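Local coordinates for nucleoprotein (Human coronavirus NL63, PDB 5EPW) that packages the positive-strand viral RNA genome into a helical ribonucleocapsid, pairing through its C-terminal domain into a dimer, at the interface of chains A and B. Residues are numbered along the deposited sequence; one frame, centred on the assembly and turned at random. Chains: chain A/B, Nucleoprotein.

The interface of chains A and B. Residues chain A 75, 79; chain B 30, 36, 40, 49, 54, 58, 64.
A:Phe79, on helix 74-80, pushes its ring into a pocket of chain B walled by B:Val36, B:Pro30, B:Leu54 and B:Phe64. The main contact is face-on: methyl CG2 of B:Val36 sits over the middle of the A:Phe79 ring, 3.6 Å from its centroid, in a CH-pi contact, the two side chains crossing at about a right angle. B:Val36 turns CG1 anti to its own backbone N (chi1 170°); this leaves CG2 beside that N and directed at the ring, while CG1 of B:Val36 lies 3.9 Å from CD1 of A:Phe79. With CG beside the backbone N (chi1 -71°), the A:Phe79 ring stands off helix 74-80, one face turned to B:Val36. Around the rim, A:Phe79 CE2 meets the pyrrolidine CG of B:Pro30 at 3.9 Å, and A:Phe79 CZ lies 3.9 Å from methyl CD1 of B:Leu54. That same methyl lies in plane at the edge of the B:Phe64 ring, whose CE1 is 4.1 Å from A:Phe79 CE2. Backbone carbonyls also border the rim, B:Leu54 O at CZ and B:Met49 O near CD1. At the root of the side chain, A:Phe79 CB packs 3.7 Å from CD2 of B:Phe40. One helical turn earlier, A:Ala75 CB touches B:Pro30 CD at 3.7 Å. Repeated by the two-fold, this knob-in-pocket packing anchors each helix 74-80 in the partner and helps hold together the nucleocapsid C-terminal domain dimer.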
ATOM      1  N   ALA A  75       7.278  -0.033  -1.592  1.00 12.64           N
ATOM      2  CA  ALA A  75       7.692  -0.632  -2.856  1.00 13.20           C
ATOM      3  C   ALA A  75       6.807  -1.756  -3.359  1.00 13.10           C
ATOM      4  O   ALA A  75       6.347  -1.823  -4.497  1.00 11.36           O
ATOM      5  CB  ALA A  75       9.133  -1.146  -2.794  1.00 14.68           C
ATOM      6  N   PHE A  79       4.522  -1.652  -6.708  1.00 11.42           N
ATOM      7  CA  PHE A  79       4.876  -2.577  -7.800  1.00 12.38           C
ATOM      8  C   PHE A  79       3.970  -3.808  -7.812  1.00 13.26           C
ATOM      9  O   PHE A  79       3.998  -4.537  -8.791  1.00 16.25           O
ATOM     10  CB  PHE A  79       6.343  -2.982  -7.708  1.00 13.76           C
ATOM     11  CG  PHE A  79       7.316  -1.896  -8.058  1.00 13.09           C
ATOM     12  CD1 PHE A  79       7.341  -1.379  -9.412  1.00 13.94           C
ATOM     13  CD2 PHE A  79       8.190  -1.368  -7.178  1.00 14.23           C
ATOM     14  CE1 PHE A  79       8.234  -0.428  -9.720  1.00 15.42           C
ATOM     15  CE2 PHE A  79       9.135  -0.428  -7.530  1.00 15.29           C
ATOM     16  CZ  PHE A  79       9.148   0.047  -8.862  1.00 15.05           C
TER
ATOM     17  N   PRO B  30      12.790  -3.937  -4.224  1.00 14.33           N
ATOM     18  CA  PRO B  30      13.542  -4.196  -5.471  1.00 13.85           C
ATOM     19  C   PRO B  30      14.641  -3.157  -5.745  1.00 15.52           C
ATOM     20  O   PRO B  30      14.458  -1.974  -5.492  1.00 14.29           O
ATOM     21  CB  PRO B  30      12.435  -4.159  -6.531  1.00 15.10           C
ATOM     22  CG  PRO B  30      11.559  -3.093  -5.976  1.00 12.99           C
ATOM     23  CD  PRO B  30      11.446  -3.400  -4.501  1.00 14.29           C
ATOM     24  N   VAL B  36      12.283  -5.678 -10.086  1.00 15.43           N
ATOM     25  CA  VAL B  36      10.861  -5.827  -9.893  1.00 15.12           C
ATOM     26  C   VAL B  36      10.323  -7.191 -10.404  1.00 14.83           C
ATOM     27  O   VAL B  36       9.412  -7.768  -9.830  1.00 14.43           O
ATOM     28  CB  VAL B  36      10.095  -4.632 -10.521  1.00 13.86           C
ATOM     29  CG1 VAL B  36       8.593  -4.849 -10.572  1.00 15.60           C
ATOM     30  CG2 VAL B  36      10.457  -3.390  -9.776  1.00 14.49           C
ATOM     31  N   PHE B  40       8.684  -9.502  -7.634  1.00 15.22           N
ATOM     32  CA  PHE B  40       7.273  -9.508  -7.753  1.00 16.23           C
ATOM     33  C   PHE B  40       6.848 -10.334  -8.952  1.00 20.89           C
ATOM     34  O   PHE B  40       6.716 -11.544  -8.855  1.00 29.01           O
ATOM     35  CB  PHE B  40       6.724  -8.061  -7.696  1.00 15.38           C
ATOM     36  CG  PHE B  40       7.208  -7.267  -6.510  1.00 14.07           C
ATOM     37  CD1 PHE B  40       6.902  -7.655  -5.242  1.00 14.48           C
ATOM     38  CD2 PHE B  40       7.954  -6.131  -6.642  1.00 15.12           C
ATOM     39  CE1 PHE B  40       7.342  -6.883  -4.135  1.00 15.01           C
ATOM     40  CE2 PHE B  40       8.435  -5.369  -5.537  1.00 14.40           C
ATOM     41  CZ  PHE B  40       8.133  -5.821  -4.274  1.00 13.55           C
ATOM     42  N   MET B  49       2.009  -0.737 -12.369  1.00 12.45           N
ATOM     43  CA  MET B  49       2.816   0.424 -12.222  1.00 12.00           C
ATOM     44  C   MET B  49       4.286   0.188 -12.620  1.00 14.43           C
ATOM     45  O   MET B  49       4.938  -0.774 -12.267  1.00 14.06           O
ATOM     46  CB  MET B  49       2.877   0.831 -10.735  1.00 11.99           C
ATOM     47  CG  MET B  49       1.516   1.292 -10.170  1.00 12.36           C
ATOM     48  SD  MET B  49       0.649   2.575 -11.096  1.00 13.83           S
ATOM     49  CE  MET B  49       1.814   3.900 -10.829  1.00 13.92           C
ATOM     50  N   LEU B  54      11.890   1.893 -13.982  1.00 16.12           N
ATOM     51  CA  LEU B  54      11.414   1.487 -12.658  1.00 16.56           C
ATOM     52  C   LEU B  54      11.486  -0.004 -12.493  1.00 15.48           C
ATOM     53  O   LEU B  54      11.790  -0.534 -11.361  1.00 14.37           O
ATOM     54  CB  LEU B  54      10.023   2.005 -12.425  1.00 17.00           C
ATOM     55  CG  LEU B  54       9.882   3.356 -11.806  1.00 21.23           C
ATOM     56  CD1 LEU B  54      10.230   3.475 -10.346  1.00 18.95           C
ATOM     57  CD2 LEU B  54      10.580   4.445 -12.602  1.00 22.69           C
ATOM     58  N   GLY B  58      14.033  -0.702  -9.690  1.00 14.58           N
ATOM     59  CA  GLY B  58      13.240  -0.684  -8.456  1.00 13.05           C
ATOM     60  C   GLY B  58      13.337   0.646  -7.731  1.00 14.03           C
ATOM     61  O   GLY B  58      13.179   1.772  -8.346  1.00 14.03           O
ATOM     62  N   PHE B  64      11.996   7.226  -8.586  1.00 14.68           N
ATOM     63  CA  PHE B  64      11.203   6.611  -7.468  1.00 13.15           C
ATOM     64  C   PHE B  64      10.871   7.569  -6.360  1.00 15.97           C
ATOM     65  O   PHE B  64       9.755   7.600  -5.880  1.00 14.45           O
ATOM     66  CB  PHE B  64      11.847   5.297  -6.936  1.00 14.57           C
ATOM     67  CG  PHE B  64      10.929   4.589  -6.010  1.00 13.90           C
ATOM     68  CD1 PHE B  64       9.876   3.844  -6.506  1.00 15.97           C
ATOM     69  CD2 PHE B  64      11.066   4.720  -4.635  1.00 15.27           C
ATOM     70  CE1 PHE B  64       9.007   3.210  -5.593  1.00 16.26           C
ATOM     71  CE2 PHE B  64      10.192   4.130  -3.804  1.00 16.45           C
ATOM     72  CZ  PHE B  64       9.181   3.382  -4.300  1.00 15.21           C
TER